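Local coordinates for protein Non-ribosomal peptide synthetase (Methanobrevibacter ruminantium, PDB 6VTJ) that probably carries a peptide on a phosphopantetheine arm and releases it by NAD(P)H-dependent reduction of its thioester, at residues G127-T132 with T213-A218; T132-F137 with I154-R159; S217-K222 with R232-G237; D228-V233 with V293-L298; V254-I259 with I316-L321. All blocks are in the same frame, centred on the assembly; numbering follows the deposited sequence.

Interaction 1 of 5, residues G127-T132 with T213-A218; sequences GNVLLT and TVINSA
Thr132 holds OG1 between its backbone N and carbonyl carbon (chi1 74°), on the side of Asn216, whose CG is anti to its backbone N (chi1 -168°). The two groups meet where the strands end. Strands 129-132 and 213-216 are parallel neighbours in the central sheet of a Rossmann fold. Leu130 bonds through both its N and its O, to residues either side of Val214. Its N donates to Thr213 O at 2.8 Å, and Leu130 O accepts from Ile215 N at 2.8 Å. Thr132 N follows with a bond to Ile215 O. On the face under helix 137-149, Val129 CG1 meets Ile215 CG1 at 3.9 Å. On the face toward helix 229-246, Leu130 CD2 and Val214 CG2 lie side by side, 4.0 Å apart. Thr132 OG1 donates to Asn216 OD1 at 2.6 Å from well above the carbonyl plane. The same hydroxyl accepts from Ala218 N at 3.2 Å. Asn216 ND2 binds Gln255 OE1 on the next strand. A valine in place of Thr132 would probably leave Asn216 OD1 and Ala218 N without this shared mate. Ser217 OG donates to Thr132 O at 2.8 Å, in the plane of that carbonyl.

Interaction 2 of 5, residues T132-F137 with I154-R159; sequences TGATGF and IYCMLR
Met157 O accepts from two waters, and each passes the link on to the turn after strand 129-132. One water donates to Met157 O at 2.7 Å and accepts from Gly133 N at 2.7 Å. The other donates to Met157 O at 2.6 Å and accepts from Ala134 N at 2.8 Å. No direct hydrogen bond joins residues 132-137 to 154-159. Gly133 to Gly136 form a type I beta turn, with Gly136 N bonded to Gly133 O. Gly133 has a positive phi, a backbone shape that suits glycine. The sequence and place fit the glycine-rich loop that in Rossmann reductases binds the dinucleotide cofactor, so a similar role is probable here. Beside the waters the contact turns apolar. Ala134 CB touches Cys156 CB at 3.7 Å. Cys156 SG stands anti to its own carbonyl carbon (chi1 -54°) and comes within 4.1 Å of Ala134 CB. Further along, Thr135 CG2 meets Leu158 CD2 at 3.9 Å, the two side chains crossing at about a right angle. Leu170 of helix 166-177 packs on both Ala134 and Leu158. The side chains meet by apolar contact, while the waters join the loop N-H groups to Met157 O; the loop's polar hold on the strand therefore probably depends on these waters staying bound.

Interaction 3 of 5, residues S217-K222 with R232-G237; sequences SAALVK and RVNVDG. With PNS (4'-phosphopantetheine), chain B.
Asn234 reaches from helix 229-246 to the backbone of Leu220 and binds it twice. Its CG is anti to the carbonyl carbon (chi1 -68°), and with chi2 near zero the amide presents both ends to that one residue. Leu220 N donates to Asn234 OD1 at 2.8 Å, in the amide plane and on a lone pair. Asn234 ND2 donates to Leu220 O at 3.0 Å, with the donor tilted from the plane of that carbonyl. ND2 is also bonded to Ser295 OG of helix 291-308. Val233 puts CG1 anti to its backbone N (chi1 176°), where it lies 3.8 Å from Leu220 N. A water joins the two backbones as well, donating to Ala218 O and Val233 O. An alanine in place of Asn234 would probably leave Leu220 N and O without their mates and let the loop shift. The loop leads on to the phosphopantetheine pocket, which this Rossmann-fold region shares with Ser46, Leu47 and Tyr65. Lys222 runs extended beyond CG, and its NZ donates to O23 of the phosphopantetheine phosphate at 2.9 Å. Val221 O receives a weak bond from N41 of the phosphopantetheine at 3.5 Å. His223 N and Ala338 N bind it too. Side-chain amide and water thus fix the loop's backbone, while the ammonium of Lys222 would probably offset phosphate charge at its far end.

Interaction 4 of 5, residues D228-V233 with V293-L298; sequences DYIFRV and VCSKFL
Ile230 and Phe231 face Ser295 across two neighbouring helices of the Rossmann fold. Helices 229-246 and 291-308 run in nearly the same direction here; the axes of the segments 229-233 and 293-298 come within 9.4 Å, with a crossing angle of -27°. Ile230 comes first. Its CG1 is anti to the backbone N (chi1 -178°) and lies 3.9 Å from Ser295 OG. That hydroxyl is bonded to Tyr292 O, one turn back in its own helix. Phe231 follows and makes the larger contact. Its CG is anti to the carbonyl carbon (chi1 -68°), and the ring reaches across to the other helix. Phe231 CD1 touches Ser295 CB at 3.7 Å, and Phe231 CE1 lies 3.8 Å from Ser295 CB. Cys294 SG sits at the ring edge, close to its plane, in a sulfur-aromatic contact 5.4 Å from the Phe231 centroid. Leu298 CD1 also approaches the ring. Helix 94-99 packs on Cys294 and Leu298. The order Tyr292 to Lys296 matches the YxxxK signature of short-chain dehydrogenases, so Ser295 lies between two residues that are probably part of the reductase site. The sulfur comes nearest the ring at Phe231 CE1, 4.1 Å from Cys294 SG.

Interaction 5 of 5, residues V254-I259 with I316-L321; sequences VQISTI and IRVGNL
Parallel strands 252-258 and 313-322 are joined here by four backbone bonds, between Gln255-Ile259 and Ile316-Val318. Ile316 N donates to Gln255 O at 3.0 Å, almost straight. Ser257 N then donates to Ile316 O at 2.8 Å, from above the carbonyl plane. Val318 N meets Ser257 O at 3.1 Å, and Ile259 N binds Val318 O at 2.9 Å. The axes of segments 254-258 and 316-318 cross at -39°, in keeping with the twist of the Rossmann sheet. On the face that carries Ile256, Ile316 and Val318, helix 366-376 packs on these side chains. There Ile256 CG2 touches Val318 CG2 at 4.0 Å, and Val254 CG1 meets Ile316 CD1 at 3.9 Å. The other face is polar. Arg317 CG, anti to its carbonyl carbon (chi1 -63°), packs 3.6 Å from Thr258 O. The guanidinium beyond it forms a salt bridge through NH2 with Glu300 OE1, while Ser257 OG binds Glu300 OE2. A water accepts from Thr258 OG1 and donates to Val318 O and Gly319 O.

In the fold
Interactions 1, 2 and 5 all reach the same sheet, and interactions 3 and 4 share helix 229-246. Strands 213-216 and 252-258 join interaction 1 to interaction 5 by backbone bonds, and Thr132 belongs to both interactions 1 and 2. Interactions 1, 2, 4 and 5 are buried, while interaction 3 is only partly so and meets the phosphopantetheine. The chemistry follows place. Direct backbone bonds dominate in the sheet contacts 1 and 5, water bridges in the turn of interaction 2, a side-chain amide in interaction 3 and nonpolar packing between helices in interaction 4. Lys296 NZ bonds to Ile256 O and so ties interaction 4 to interaction 5.

Interaction 1 of 5, residues G127-T132 with T213-A218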
# COMPACT_ATOMS: atom_id res chain seq x y z
N GLY A 127 -0.86 19.30 -18.14
CA GLY A 127 -0.26 20.57 -17.76
C GLY A 127 0.95 20.38 -16.86
O GLY A 127 1.65 19.37 -16.91
N ASN A 128 1.19 21.38 -16.01
CA ASN A 128 2.24 21.28 -15.02
C ASN A 128 1.74 20.57 -13.78
O ASN A 128 0.62 20.82 -13.31
CB ASN A 128 2.75 22.67 -14.64
CG ASN A 128 3.23 23.46 -15.84
OD1 ASN A 128 3.79 22.91 -16.79
ND2 ASN A 128 2.99 24.76 -15.80
N VAL A 129 2.58 19.71 -13.21
CA VAL A 129 2.16 18.80 -12.15
C VAL A 129 2.83 19.18 -10.84
O VAL A 129 4.02 19.49 -10.82
CB VAL A 129 2.47 17.34 -12.53
CG1 VAL A 129 2.46 16.42 -11.28
CG2 VAL A 129 1.49 16.88 -13.60
N LEU A 130 2.06 19.17 -9.76
CA LEU A 130 2.60 19.12 -8.41
C LEU A 130 2.57 17.65 -7.97
O LEU A 130 1.49 17.09 -7.77
CB LEU A 130 1.79 19.99 -7.46
CG LEU A 130 2.16 19.77 -5.99
CD1 LEU A 130 3.60 20.20 -5.80
CD2 LEU A 130 1.24 20.49 -5.04
N LEU A 131 3.73 17.04 -7.84
CA LEU A 131 3.87 15.66 -7.41
C LEU A 131 4.31 15.60 -5.95
O LEU A 131 5.36 16.16 -5.58
CB LEU A 131 4.88 14.92 -8.29
CG LEU A 131 5.28 13.51 -7.86
CD1 LEU A 131 4.07 12.56 -7.85
CD2 LEU A 131 6.37 12.97 -8.80
N THR A 132 3.53 14.91 -5.13
CA THR A 132 3.94 14.56 -3.78
C THR A 132 4.45 13.13 -3.77
O THR A 132 4.01 12.30 -4.57
CB THR A 132 2.81 14.69 -2.75
OG1 THR A 132 1.88 13.60 -2.89
CG2 THR A 132 2.09 16.02 -2.85
N THR A 213 -2.22 20.17 -12.18
CA THR A 213 -2.63 18.88 -11.65
C THR A 213 -1.79 18.54 -10.43
O THR A 213 -0.56 18.57 -10.51
CB THR A 213 -2.46 17.76 -12.67
OG1 THR A 213 -3.08 18.11 -13.92
CG2 THR A 213 -3.05 16.47 -12.12
N VAL A 214 -2.44 18.18 -9.32
CA VAL A 214 -1.75 17.57 -8.19
C VAL A 214 -1.85 16.06 -8.33
O VAL A 214 -2.93 15.53 -8.58
CB VAL A 214 -2.36 18.04 -6.86
CG1 VAL A 214 -1.62 17.37 -5.71
CG2 VAL A 214 -2.29 19.56 -6.73
N ILE A 215 -0.72 15.37 -8.24
CA ILE A 215 -0.69 13.92 -8.13
C ILE A 215 -0.15 13.57 -6.76
O ILE A 215 1.03 13.82 -6.45
CB ILE A 215 0.13 13.28 -9.26
CG1 ILE A 215 -0.38 13.78 -10.62
CG2 ILE A 215 0.03 11.77 -9.16
CD1 ILE A 215 0.14 13.01 -11.82
N ASN A 216 -1.02 13.00 -5.91
CA ASN A 216 -0.71 12.71 -4.52
C ASN A 216 -0.40 11.23 -4.38
O ASN A 216 -1.29 10.39 -4.22
CB ASN A 216 -1.84 13.11 -3.59
CG ASN A 216 -1.39 13.09 -2.14
OD1 ASN A 216 -0.50 13.85 -1.76
ND2 ASN A 216 -1.94 12.17 -1.36
N SER A 217 0.89 10.91 -4.49
CA SER A 217 1.37 9.56 -4.26
C SER A 217 2.09 9.43 -2.93
O SER A 217 2.46 8.32 -2.56
CB SER A 217 2.28 9.10 -5.40
OG SER A 217 3.58 9.65 -5.24
N ALA A 218 2.29 10.53 -2.19
CA ALA A 218 2.83 10.41 -0.84
C ALA A 218 1.84 9.64 0.01
O ALA A 218 0.65 9.94 0.01
CB ALA A 218 3.08 11.78 -0.21

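Interaction 2 of 5, residues T132-F137 with I154-R159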
# COMPACT_ATOMS: atom_id res chain seq x y z
N THR A 132 3.53 14.91 -5.13
CA THR A 132 3.94 14.56 -3.78
C THR A 132 4.45 13.13 -3.77
O THR A 132 4.01 12.30 -4.57
CB THR A 132 2.81 14.69 -2.75
OG1 THR A 132 1.88 13.60 -2.89
CG2 THR A 132 2.09 16.02 -2.85
N GLY A 133 5.38 12.86 -2.86
CA GLY A 133 5.93 11.53 -2.72
C GLY A 133 6.94 11.17 -3.78
O GLY A 133 7.09 9.98 -4.10
N ALA A 134 7.65 12.15 -4.33
CA ALA A 134 8.56 11.88 -5.45
C ALA A 134 9.72 10.97 -5.07
O ALA A 134 10.38 10.44 -5.97
CB ALA A 134 9.10 13.20 -6.02
N THR A 135 9.99 10.77 -3.78
CA THR A 135 11.11 9.94 -3.35
C THR A 135 10.71 8.51 -3.04
O THR A 135 11.59 7.69 -2.75
CB THR A 135 11.78 10.53 -2.10
OG1 THR A 135 10.82 10.65 -1.05
CG2 THR A 135 12.33 11.88 -2.42
N GLY A 136 9.42 8.19 -3.05
CA GLY A 136 9.00 6.82 -2.85
C GLY A 136 9.07 6.06 -4.15
O GLY A 136 9.32 6.63 -5.22
N PHE A 137 8.83 4.75 -4.06
CA PHE A 137 8.94 3.86 -5.22
C PHE A 137 8.03 4.31 -6.36
O PHE A 137 8.46 4.40 -7.52
CB PHE A 137 8.59 2.43 -4.79
CG PHE A 137 8.83 1.39 -5.85
CD1 PHE A 137 9.99 1.39 -6.61
CD2 PHE A 137 7.92 0.36 -6.05
CE1 PHE A 137 10.22 0.40 -7.58
CE2 PHE A 137 8.13 -0.63 -7.03
CZ PHE A 137 9.28 -0.61 -7.78
N ILE A 154 7.25 19.87 -13.68
CA ILE A 154 6.82 19.05 -12.55
C ILE A 154 7.50 19.56 -11.28
O ILE A 154 8.73 19.57 -11.17
CB ILE A 154 7.12 17.56 -12.78
CG1 ILE A 154 6.59 16.72 -11.61
CG2 ILE A 154 8.60 17.29 -12.98
CD1 ILE A 154 6.44 15.26 -11.96
N TYR A 155 6.69 20.01 -10.33
CA TYR A 155 7.13 20.42 -9.01
C TYR A 155 7.06 19.22 -8.08
O TYR A 155 6.01 18.60 -7.95
CB TYR A 155 6.21 21.52 -8.46
CG TYR A 155 6.21 22.81 -9.25
CD1 TYR A 155 5.56 22.91 -10.47
CD2 TYR A 155 6.84 23.95 -8.74
CE1 TYR A 155 5.55 24.11 -11.19
CE2 TYR A 155 6.83 25.15 -9.45
CZ TYR A 155 6.19 25.22 -10.67
OH TYR A 155 6.18 26.40 -11.36
N CYS A 156 8.16 18.93 -7.39
CA CYS A 156 8.22 17.76 -6.52
C CYS A 156 8.40 18.24 -5.09
O CYS A 156 9.43 18.82 -4.76
CB CYS A 156 9.37 16.83 -6.91
SG CYS A 156 9.34 16.32 -8.63
N MET A 157 7.41 17.98 -4.25
CA MET A 157 7.47 18.42 -2.86
C MET A 157 8.08 17.33 -1.98
O MET A 157 7.55 16.21 -1.93
CB MET A 157 6.09 18.81 -2.34
CG MET A 157 6.16 19.63 -1.06
SD MET A 157 4.59 19.74 -0.19
CE MET A 157 3.64 20.72 -1.34
N LEU A 158 9.14 17.65 -1.28
CA LEU A 158 9.79 16.73 -0.41
C LEU A 158 10.59 17.38 0.72
O LEU A 158 10.90 18.53 0.67
CB LEU A 158 10.70 15.86 -1.23
CG LEU A 158 11.85 16.47 -1.99
CD1 LEU A 158 13.04 16.76 -1.15
CD2 LEU A 158 12.25 15.73 -3.22
N ARG A 159 10.89 16.60 1.74
CA ARG A 159 11.72 17.06 2.84
C ARG A 159 13.20 16.91 2.48
O ARG A 159 13.58 16.01 1.73
CB ARG A 159 11.42 16.24 4.11
CG ARG A 159 9.99 16.36 4.65
CD ARG A 159 9.77 15.52 5.94
NE ARG A 159 9.33 14.15 5.67
CZ ARG A 159 8.06 13.75 5.70
O HOH W 1 5.71 14.64 -0.79
O HOH W 2 7.18 14.95 -4.22

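Interaction 3 of 5, residues S217-K222 with R232-G237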
# COMPACT_ATOMS: atom_id res chain seq x y z
N SER A 217 0.89 10.91 -4.49
CA SER A 217 1.37 9.56 -4.26
C SER A 217 2.09 9.43 -2.93
O SER A 217 2.46 8.32 -2.56
CB SER A 217 2.28 9.10 -5.40
OG SER A 217 3.58 9.65 -5.24
N ALA A 218 2.29 10.53 -2.19
CA ALA A 218 2.83 10.41 -0.84
C ALA A 218 1.84 9.64 0.01
O ALA A 218 0.65 9.94 0.01
CB ALA A 218 3.08 11.78 -0.21
N ALA A 219 2.36 8.65 0.74
CA ALA A 219 1.61 7.75 1.59
C ALA A 219 2.57 7.03 2.52
O ALA A 219 3.71 6.76 2.16
CB ALA A 219 0.84 6.71 0.77
N LEU A 220 2.06 6.67 3.70
CA LEU A 220 2.73 5.72 4.58
C LEU A 220 2.03 4.37 4.39
O LEU A 220 0.86 4.23 4.76
CB LEU A 220 2.69 6.22 6.03
CG LEU A 220 2.79 5.23 7.19
CD1 LEU A 220 4.10 4.51 7.06
CD2 LEU A 220 2.80 6.00 8.48
N VAL A 221 2.72 3.41 3.76
CA VAL A 221 2.07 2.17 3.34
C VAL A 221 2.40 1.02 4.29
O VAL A 221 2.54 -0.13 3.86
CB VAL A 221 2.42 1.81 1.87
CG1 VAL A 221 2.12 2.99 0.96
CG2 VAL A 221 3.87 1.38 1.69
N LYS A 222 2.48 1.29 5.59
CA LYS A 222 2.56 0.21 6.57
C LYS A 222 1.17 -0.36 6.86
O LYS A 222 0.23 0.39 7.13
CB LYS A 222 3.21 0.72 7.86
CG LYS A 222 4.70 1.01 7.69
CD LYS A 222 5.40 1.43 8.96
CE LYS A 222 6.90 1.25 8.77
NZ LYS A 222 7.68 1.77 9.92
N ARG A 232 -2.11 10.93 9.73
CA ARG A 232 -1.64 12.28 9.42
C ARG A 232 -1.15 12.36 7.98
O ARG A 232 -1.45 13.33 7.27
CB ARG A 232 -0.51 12.71 10.37
CG ARG A 232 -0.92 12.94 11.81
CD ARG A 232 -1.34 14.37 12.03
NE ARG A 232 -0.22 15.29 11.91
CZ ARG A 232 -0.19 16.33 11.07
NH1 ARG A 232 -1.22 16.56 10.25
NH2 ARG A 232 0.88 17.12 11.04
N VAL A 233 -0.37 11.37 7.55
CA VAL A 233 0.15 11.39 6.19
C VAL A 233 -0.95 11.05 5.19
O VAL A 233 -1.14 11.75 4.19
CB VAL A 233 1.34 10.42 6.04
CG1 VAL A 233 1.80 10.37 4.58
CG2 VAL A 233 2.49 10.82 6.94
N ASN A 234 -1.71 9.98 5.46
CA ASN A 234 -2.63 9.44 4.47
C ASN A 234 -3.97 10.16 4.43
O ASN A 234 -4.66 10.07 3.41
CB ASN A 234 -2.83 7.96 4.73
CG ASN A 234 -1.59 7.16 4.47
OD1 ASN A 234 -0.54 7.72 4.15
ND2 ASN A 234 -1.69 5.83 4.61
N VAL A 235 -4.36 10.86 5.49
CA VAL A 235 -5.65 11.54 5.47
C VAL A 235 -5.45 13.05 5.54
O VAL A 235 -5.91 13.78 4.65
CB VAL A 235 -6.57 11.07 6.61
CG1 VAL A 235 -7.90 11.78 6.49
CG2 VAL A 235 -6.78 9.58 6.56
N ASP A 236 -4.80 13.54 6.61
CA ASP A 236 -4.61 14.98 6.75
C ASP A 236 -3.83 15.55 5.57
O ASP A 236 -4.08 16.68 5.14
CB ASP A 236 -3.89 15.31 8.06
CG ASP A 236 -4.70 14.92 9.32
OD1 ASP A 236 -5.93 14.71 9.24
OD2 ASP A 236 -4.09 14.82 10.41
N GLY A 237 -2.85 14.80 5.05
CA GLY A 237 -2.10 15.28 3.90
C GLY A 237 -2.96 15.40 2.66
O GLY A 237 -2.80 16.33 1.86
O23 PNS B . 7.10 -0.53 11.59
P24 PNS B . 7.67 -1.82 11.23
O26 PNS B . 8.99 -1.82 10.66
O27 PNS B . 6.80 -2.31 10.07
C28 PNS B . 6.78 -3.64 9.65
C29 PNS B . 5.61 -3.96 8.73
C30 PNS B . 5.74 -5.38 8.28
C31 PNS B . 4.31 -3.83 9.50
C32 PNS B . 5.67 -3.02 7.50
O33 PNS B . 6.98 -3.02 7.01
C34 PNS B . 4.67 -3.39 6.42
O35 PNS B . 3.51 -3.30 6.66
N36 PNS B . 5.13 -3.81 5.24
C37 PNS B . 4.33 -4.14 4.10
C38 PNS B . 4.02 -2.96 3.21
C39 PNS B . 3.44 -3.39 1.90
O40 PNS B . 3.84 -4.34 1.32
N41 PNS B . 2.49 -2.64 1.45
O HOH W 3 -1.48 10.84 1.37

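Interaction 4 of 5, residues D228-V233 with V293-L298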
# COMPACT_ATOMS: atom_id res chain seq x y z
N ASP A 228 -0.92 6.87 15.31
CA ASP A 228 -1.84 7.44 14.35
C ASP A 228 -1.17 8.36 13.34
O ASP A 228 -1.85 9.15 12.67
CB ASP A 228 -2.97 8.17 15.08
CG ASP A 228 -3.99 7.21 15.64
OD1 ASP A 228 -3.76 5.98 15.50
OD2 ASP A 228 -5.02 7.65 16.20
N TYR A 229 0.15 8.29 13.20
CA TYR A 229 0.82 9.10 12.20
C TYR A 229 0.36 8.72 10.79
O TYR A 229 0.30 9.59 9.90
CB TYR A 229 2.33 8.96 12.35
CG TYR A 229 3.13 9.84 11.42
CD1 TYR A 229 3.10 11.23 11.55
CD2 TYR A 229 3.93 9.29 10.43
CE1 TYR A 229 3.84 12.05 10.70
CE2 TYR A 229 4.68 10.09 9.57
CZ TYR A 229 4.63 11.47 9.70
OH TYR A 229 5.38 12.27 8.84
N ILE A 230 0.02 7.45 10.59
CA ILE A 230 -0.46 6.98 9.30
C ILE A 230 -1.66 7.80 8.85
O ILE A 230 -1.81 8.10 7.65
CB ILE A 230 -0.79 5.47 9.34
CG1 ILE A 230 -1.24 4.99 7.95
CG2 ILE A 230 -1.84 5.18 10.40
CD1 ILE A 230 -1.19 3.47 7.75
N PHE A 231 -2.51 8.20 9.79
CA PHE A 231 -3.65 9.05 9.45
C PHE A 231 -3.22 10.48 9.15
O PHE A 231 -3.92 11.19 8.41
CB PHE A 231 -4.69 9.03 10.57
CG PHE A 231 -5.37 7.70 10.76
CD1 PHE A 231 -6.33 7.26 9.86
CD2 PHE A 231 -5.07 6.91 11.86
CE1 PHE A 231 -6.97 6.02 10.05
CE2 PHE A 231 -5.70 5.69 12.05
CZ PHE A 231 -6.65 5.25 11.14
N ARG A 232 -2.11 10.93 9.73
CA ARG A 232 -1.64 12.28 9.42
C ARG A 232 -1.15 12.36 7.98
O ARG A 232 -1.45 13.33 7.27
CB ARG A 232 -0.51 12.71 10.37
CG ARG A 232 -0.92 12.94 11.81
CD ARG A 232 -1.34 14.37 12.03
NE ARG A 232 -0.22 15.29 11.91
CZ ARG A 232 -0.19 16.33 11.07
NH1 ARG A 232 -1.22 16.56 10.25
NH2 ARG A 232 0.88 17.12 11.04
N VAL A 233 -0.37 11.37 7.55
CA VAL A 233 0.15 11.39 6.19
C VAL A 233 -0.95 11.05 5.19
O VAL A 233 -1.14 11.75 4.19
CB VAL A 233 1.34 10.42 6.04
CG1 VAL A 233 1.80 10.37 4.58
CG2 VAL A 233 2.49 10.82 6.94
N VAL A 293 -5.88 0.48 5.20
CA VAL A 293 -7.08 0.48 4.36
C VAL A 293 -8.04 1.57 4.80
O VAL A 293 -8.64 2.27 3.98
CB VAL A 293 -7.74 -0.91 4.38
CG1 VAL A 293 -8.97 -0.90 3.45
CG2 VAL A 293 -6.74 -1.98 3.98
N CYS A 294 -8.18 1.75 6.12
CA CYS A 294 -9.10 2.75 6.64
C CYS A 294 -8.67 4.16 6.26
O CYS A 294 -9.49 4.97 5.82
CB CYS A 294 -9.24 2.61 8.16
SG CYS A 294 -10.27 3.89 8.89
N SER A 295 -7.39 4.49 6.47
CA SER A 295 -6.91 5.82 6.11
C SER A 295 -7.07 6.08 4.61
O SER A 295 -7.44 7.19 4.20
CB SER A 295 -5.44 6.01 6.54
OG SER A 295 -4.53 5.14 5.84
N LYS A 296 -6.78 5.08 3.76
CA LYS A 296 -6.95 5.32 2.33
C LYS A 296 -8.43 5.53 1.98
O LYS A 296 -8.77 6.37 1.14
CB LYS A 296 -6.36 4.16 1.53
CG LYS A 296 -4.86 3.99 1.68
CD LYS A 296 -4.08 5.23 1.26
CE LYS A 296 -4.13 5.45 -0.23
NZ LYS A 296 -3.12 6.46 -0.62
N PHE A 297 -9.32 4.77 2.63
CA PHE A 297 -10.75 4.95 2.40
C PHE A 297 -11.19 6.36 2.79
O PHE A 297 -11.97 7.00 2.06
CB PHE A 297 -11.54 3.91 3.19
CG PHE A 297 -13.02 4.19 3.24
CD1 PHE A 297 -13.57 4.96 4.27
CD2 PHE A 297 -13.87 3.68 2.27
CE1 PHE A 297 -14.93 5.24 4.32
CE2 PHE A 297 -15.24 3.95 2.31
CZ PHE A 297 -15.77 4.74 3.35
N LEU A 298 -10.74 6.85 3.95
CA LEU A 298 -11.11 8.19 4.39
C LEU A 298 -10.57 9.24 3.43
O LEU A 298 -11.24 10.25 3.15
CB LEU A 298 -10.60 8.44 5.82
CG LEU A 298 -11.25 7.60 6.93
CD1 LEU A 298 -10.56 7.81 8.28
CD2 LEU A 298 -12.75 7.89 7.03

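Interaction 5 of 5, residues V254-I259 with I316-L321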
# COMPACT_ATOMS: atom_id res chain seq x y z
N VAL A 254 -5.44 14.45 -8.28
CA VAL A 254 -5.37 13.02 -8.54
C VAL A 254 -4.79 12.34 -7.31
O VAL A 254 -3.62 12.54 -6.98
CB VAL A 254 -4.52 12.73 -9.78
CG1 VAL A 254 -4.46 11.23 -10.00
CG2 VAL A 254 -5.12 13.46 -10.99
N GLN A 255 -5.61 11.53 -6.66
CA GLN A 255 -5.21 10.77 -5.49
C GLN A 255 -4.81 9.37 -5.92
O GLN A 255 -5.57 8.71 -6.64
CB GLN A 255 -6.37 10.73 -4.48
CG GLN A 255 -6.27 9.62 -3.40
CD GLN A 255 -5.19 9.91 -2.36
OE1 GLN A 255 -4.31 10.76 -2.57
NE2 GLN A 255 -5.25 9.20 -1.23
N ILE A 256 -3.63 8.91 -5.53
CA ILE A 256 -3.28 7.51 -5.71
C ILE A 256 -3.82 6.75 -4.51
O ILE A 256 -3.53 7.10 -3.37
CB ILE A 256 -1.76 7.31 -5.84
CG1 ILE A 256 -1.19 8.27 -6.90
CG2 ILE A 256 -1.46 5.83 -6.09
CD1 ILE A 256 -1.90 8.20 -8.30
N SER A 257 -4.63 5.73 -4.78
CA SER A 257 -5.30 5.00 -3.72
C SER A 257 -4.93 3.52 -3.81
O SER A 257 -3.95 3.16 -4.47
CB SER A 257 -6.82 5.19 -3.81
OG SER A 257 -7.47 4.78 -2.60
N THR A 258 -5.68 2.67 -3.13
CA THR A 258 -5.40 1.24 -3.14
C THR A 258 -6.68 0.49 -3.49
O THR A 258 -7.78 0.88 -3.08
CB THR A 258 -4.84 0.74 -1.77
OG1 THR A 258 -4.76 -0.68 -1.78
CG2 THR A 258 -5.74 1.16 -0.60
N ILE A 259 -6.52 -0.58 -4.27
CA ILE A 259 -7.63 -1.48 -4.54
C ILE A 259 -8.15 -2.12 -3.26
O ILE A 259 -9.29 -2.60 -3.23
CB ILE A 259 -7.20 -2.55 -5.56
CG1 ILE A 259 -8.41 -3.17 -6.26
CG2 ILE A 259 -6.32 -3.64 -4.88
CD1 ILE A 259 -9.26 -2.16 -7.02
N ILE A 316 -7.18 6.90 -8.39
CA ILE A 316 -6.56 5.83 -9.14
C ILE A 316 -6.16 4.77 -8.11
O ILE A 316 -5.13 4.91 -7.44
CB ILE A 316 -5.35 6.33 -9.95
CG1 ILE A 316 -5.79 7.35 -11.02
CG2 ILE A 316 -4.58 5.17 -10.59
CD1 ILE A 316 -4.63 7.84 -11.90
N ARG A 317 -6.96 3.71 -7.98
CA ARG A 317 -6.61 2.60 -7.09
C ARG A 317 -5.55 1.71 -7.73
O ARG A 317 -5.77 1.15 -8.81
CB ARG A 317 -7.85 1.79 -6.74
CG ARG A 317 -8.89 2.59 -5.99
CD ARG A 317 -10.21 1.86 -5.89
NE ARG A 317 -11.16 2.60 -5.08
CZ ARG A 317 -12.47 2.49 -5.17
NH1 ARG A 317 -13.00 1.65 -6.06
NH2 ARG A 317 -13.26 3.22 -4.37
N VAL A 318 -4.41 1.54 -7.07
CA VAL A 318 -3.36 0.67 -7.58
C VAL A 318 -3.30 -0.60 -6.73
O VAL A 318 -3.93 -0.70 -5.67
CB VAL A 318 -1.98 1.38 -7.65
CG1 VAL A 318 -2.05 2.57 -8.64
CG2 VAL A 318 -1.48 1.82 -6.27
N GLY A 319 -2.57 -1.59 -7.23
CA GLY A 319 -2.59 -2.89 -6.61
C GLY A 319 -1.26 -3.30 -6.01
O GLY A 319 -0.76 -2.65 -5.08
N ASN A 320 -0.68 -4.37 -6.55
CA ASN A 320 0.57 -4.96 -6.05
C ASN A 320 1.73 -4.36 -6.83
O ASN A 320 2.10 -4.84 -7.91
CB ASN A 320 0.49 -6.48 -6.20
CG ASN A 320 1.74 -7.21 -5.70
OD1 ASN A 320 2.41 -6.78 -4.76
ND2 ASN A 320 2.04 -8.34 -6.32
N LEU A 321 2.34 -3.31 -6.27
CA LEU A 321 3.36 -2.51 -6.95
C LEU A 321 4.68 -3.27 -7.00
O LEU A 321 5.37 -3.41 -5.98
CB LEU A 321 3.54 -1.17 -6.25
CG LEU A 321 2.31 -0.26 -6.21
CD1 LEU A 321 2.67 1.08 -5.61
CD2 LEU A 321 1.71 -0.08 -7.60
O HOH W 4 -2.21 -1.39 -3.23